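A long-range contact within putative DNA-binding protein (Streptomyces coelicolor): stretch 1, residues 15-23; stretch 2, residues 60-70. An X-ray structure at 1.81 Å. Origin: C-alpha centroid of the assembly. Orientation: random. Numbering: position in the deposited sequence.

Stretch 1 15-23: AIRTQQGLS
Stretch 2 60-70: DFYGVPVQELL

Residues 15-19 end a helix that begins earlier in the chain; Gln20 leaves helical phi/psi (-100/23), Gly21 turns with positive phi (68/27), and Leu22 (-106/135) is extended. Stretch 1 packs against stretch 2 mainly through apolar side chains, with Ile16 of the helix contributing most on its side, burying 366 Å² in all, with the nearest pair of CA atoms being Arg17 CA and Tyr62 CA, 6.9 Å apart. Asp60, in the last turn of a second helix, makes no contact across, but its O accepts the hydrogen bond from Gly63 N (3.0 Å). Phe61 (chi1 t, chi2 71°) sets out sideways, yet its ring comes nearer, bringing CE2 to 4.4 Å from Leu22 CD1. Tyr62 (chi1 m, chi2 -52°) points toward stretch 1 and is the centre of the contact. Its CB lies 3.6 Å from Ile16 CG2; Leu22 CD1 sits at its ring edge, 4.3 Å from CE1; its OH reaches 3.5 Å from Arg17 CB. Arg17 (t, t, p, chi4 71°) then leads its end away, where NH1 donates to Leu22 O (2.9 Å, 138°) and so ties the turn back to the helix. Gln20 (chi1 p, chi2 t) points toward stretch 2 beside the backbone of Tyr62. Gly63, with positive phi (73/32), closes the helix in a Schellman motif, and the chain runs extended through Val64 (-129/156) and Pro65 (-70/149). Val64 (chi1 m) directs CG1 to 4.2 Å from Ile16 CG2. From Val66 to Leu69 phi/psi are helical, with hydrogen bonds from Glu68 N to Pro65 O (3.0 Å) and from Leu69 N to Val66 O (2.9 Å). This turn brings Glu68 O within 4.1 Å of Ile16 CD1, and Leu69 (m, t) places CD2 3.6 Å from Ile16 CG1. Ile16 (m, p) is thus buried among Tyr62, Val64 and Leu69. Leu70 (-82/131) leaves the turn out of reach of stretch 1.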

# COMPACT_ATOMS: atom_id res chain seq x y z
N ALA A 15 -15.29 -6.15 2.28
CA ALA A 15 -16.44 -5.26 2.31
C ALA A 15 -16.68 -4.61 0.95
O ALA A 15 -17.79 -4.64 0.43
CB ALA A 15 -16.25 -4.19 3.39
N ILE A 16 -15.64 -4.01 0.38
CA ILE A 16 -15.77 -3.36 -0.92
C ILE A 16 -16.21 -4.33 -2.01
O ILE A 16 -17.04 -3.98 -2.86
CB ILE A 16 -14.44 -2.66 -1.32
CG1 ILE A 16 -14.34 -1.30 -0.63
CG2 ILE A 16 -14.37 -2.47 -2.83
CD1 ILE A 16 -14.40 -1.37 0.89
N ARG A 17 -15.67 -5.54 -1.99
CA ARG A 17 -16.05 -6.55 -2.98
C ARG A 17 -17.54 -6.87 -2.89
O ARG A 17 -18.27 -6.77 -3.88
CB ARG A 17 -15.26 -7.84 -2.77
CG ARG A 17 -15.81 -9.02 -3.58
CD ARG A 17 -14.93 -10.25 -3.45
NE ARG A 17 -14.91 -10.81 -2.10
CZ ARG A 17 -15.92 -11.45 -1.52
NH1 ARG A 17 -17.08 -11.61 -2.17
NH2 ARG A 17 -15.78 -11.95 -0.31
N THR A 18 -17.98 -7.27 -1.70
CA THR A 18 -19.37 -7.63 -1.47
C THR A 18 -20.31 -6.44 -1.70
O THR A 18 -21.41 -6.61 -2.22
CB THR A 18 -19.58 -8.15 -0.03
OG1 THR A 18 -19.12 -7.17 0.91
CG2 THR A 18 -18.81 -9.45 0.18
N GLN A 19 -19.86 -5.25 -1.32
CA GLN A 19 -20.66 -4.05 -1.49
C GLN A 19 -21.13 -3.81 -2.91
O GLN A 19 -22.21 -3.27 -3.13
CB GLN A 19 -19.89 -2.82 -1.00
CG GLN A 19 -20.03 -2.56 0.48
CD GLN A 19 -19.21 -1.37 0.94
OE1 GLN A 19 -19.14 -0.35 0.26
NE2 GLN A 19 -18.61 -1.49 2.12
N GLN A 20 -20.33 -4.22 -3.89
CA GLN A 20 -20.72 -4.04 -5.28
C GLN A 20 -21.28 -5.32 -5.88
O GLN A 20 -21.28 -5.51 -7.10
CB GLN A 20 -19.55 -3.52 -6.11
CG GLN A 20 -18.34 -4.42 -6.16
CD GLN A 20 -17.14 -3.70 -6.73
OE1 GLN A 20 -16.57 -2.82 -6.10
NE2 GLN A 20 -16.76 -4.07 -7.95
N GLY A 21 -21.76 -6.20 -5.01
CA GLY A 21 -22.38 -7.45 -5.43
C GLY A 21 -21.55 -8.53 -6.09
O GLY A 21 -22.09 -9.33 -6.85
N LEU A 22 -20.26 -8.58 -5.80
CA LEU A 22 -19.39 -9.59 -6.39
C LEU A 22 -19.00 -10.67 -5.38
O LEU A 22 -18.66 -10.37 -4.24
CB LEU A 22 -18.11 -8.95 -6.93
CG LEU A 22 -18.21 -8.02 -8.14
CD1 LEU A 22 -16.84 -7.42 -8.43
CD2 LEU A 22 -18.71 -8.81 -9.35
N SER A 23 -19.09 -11.93 -5.80
CA SER A 23 -18.68 -13.05 -4.96
C SER A 23 -17.22 -13.25 -5.36
O SER A 23 -16.75 -12.61 -6.30
CB SER A 23 -19.48 -14.31 -5.31
OG SER A 23 -19.26 -14.69 -6.66
N ASP A 60 -8.32 -0.20 -8.22
CA ASP A 60 -8.73 0.17 -9.57
C ASP A 60 -9.80 -0.79 -10.07
O ASP A 60 -10.81 -0.37 -10.64
CB ASP A 60 -7.52 0.14 -10.51
CG ASP A 60 -6.55 1.28 -10.25
OD1 ASP A 60 -6.60 1.86 -9.15
OD2 ASP A 60 -5.74 1.58 -11.15
N PHE A 61 -9.56 -2.08 -9.86
CA PHE A 61 -10.50 -3.11 -10.27
C PHE A 61 -11.88 -2.88 -9.66
O PHE A 61 -12.90 -2.95 -10.35
CB PHE A 61 -9.99 -4.49 -9.87
CG PHE A 61 -10.96 -5.60 -10.14
CD1 PHE A 61 -11.23 -6.00 -11.45
CD2 PHE A 61 -11.62 -6.24 -9.10
CE1 PHE A 61 -12.15 -7.02 -11.71
CE2 PHE A 61 -12.54 -7.25 -9.35
CZ PHE A 61 -12.80 -7.65 -10.66
N TYR A 62 -11.91 -2.61 -8.36
CA TYR A 62 -13.16 -2.38 -7.66
C TYR A 62 -13.74 -0.99 -7.92
O TYR A 62 -14.87 -0.71 -7.54
CB TYR A 62 -12.98 -2.61 -6.16
CG TYR A 62 -12.80 -4.07 -5.80
CD1 TYR A 62 -13.72 -5.03 -6.23
CD2 TYR A 62 -11.73 -4.49 -5.01
CE1 TYR A 62 -13.58 -6.37 -5.90
CE2 TYR A 62 -11.58 -5.84 -4.67
CZ TYR A 62 -12.51 -6.78 -5.11
OH TYR A 62 -12.38 -8.10 -4.77
N GLY A 63 -12.95 -0.12 -8.54
CA GLY A 63 -13.41 1.22 -8.84
C GLY A 63 -13.50 2.14 -7.64
O GLY A 63 -14.35 3.03 -7.59
N VAL A 64 -12.62 1.94 -6.66
CA VAL A 64 -12.61 2.76 -5.46
C VAL A 64 -11.20 3.29 -5.19
O VAL A 64 -10.21 2.71 -5.64
CB VAL A 64 -13.06 1.96 -4.22
CG1 VAL A 64 -14.44 1.38 -4.44
CG2 VAL A 64 -12.05 0.87 -3.91
N PRO A 65 -11.10 4.41 -4.46
CA PRO A 65 -9.78 4.98 -4.14
C PRO A 65 -9.07 4.06 -3.15
O PRO A 65 -9.72 3.41 -2.34
CB PRO A 65 -10.14 6.33 -3.51
CG PRO A 65 -11.46 6.67 -4.14
CD PRO A 65 -12.17 5.35 -4.09
N VAL A 66 -7.74 4.02 -3.21
CA VAL A 66 -6.98 3.17 -2.30
C VAL A 66 -7.35 3.48 -0.85
O VAL A 66 -7.44 2.58 -0.02
CB VAL A 66 -5.45 3.37 -2.49
CG1 VAL A 66 -5.09 4.83 -2.26
CG2 VAL A 66 -4.68 2.48 -1.52
N GLN A 67 -7.58 4.75 -0.55
CA GLN A 67 -7.93 5.17 0.80
C GLN A 67 -9.10 4.39 1.39
O GLN A 67 -9.11 4.07 2.58
CB GLN A 67 -8.26 6.67 0.82
CG GLN A 67 -8.37 7.26 2.21
CD GLN A 67 -7.10 7.09 3.01
OE1 GLN A 67 -6.03 7.54 2.59
NE2 GLN A 67 -7.20 6.45 4.17
N GLU A 68 -10.09 4.07 0.57
CA GLU A 68 -11.26 3.32 1.03
C GLU A 68 -10.92 1.92 1.55
O GLU A 68 -11.69 1.33 2.30
CB GLU A 68 -12.30 3.19 -0.09
CG GLU A 68 -13.18 4.41 -0.27
CD GLU A 68 -14.36 4.13 -1.19
OE1 GLU A 68 -15.08 3.15 -0.93
OE2 GLU A 68 -14.57 4.90 -2.15
N LEU A 69 -9.77 1.40 1.13
CA LEU A 69 -9.35 0.07 1.54
C LEU A 69 -8.36 0.06 2.71
O LEU A 69 -8.05 -1.00 3.25
CB LEU A 69 -8.73 -0.66 0.34
CG LEU A 69 -9.59 -0.82 -0.91
CD1 LEU A 69 -8.77 -1.43 -2.03
CD2 LEU A 69 -10.81 -1.68 -0.60
N LEU A 70 -7.88 1.23 3.09
CA LEU A 70 -6.90 1.33 4.18
C LEU A 70 -7.52 1.30 5.58
O LEU A 70 -8.48 2.03 5.86
CB LEU A 70 -6.08 2.61 4.02
CG LEU A 70 -5.16 2.70 2.80
CD1 LEU A 70 -4.41 4.02 2.82
CD2 LEU A 70 -4.19 1.54 2.79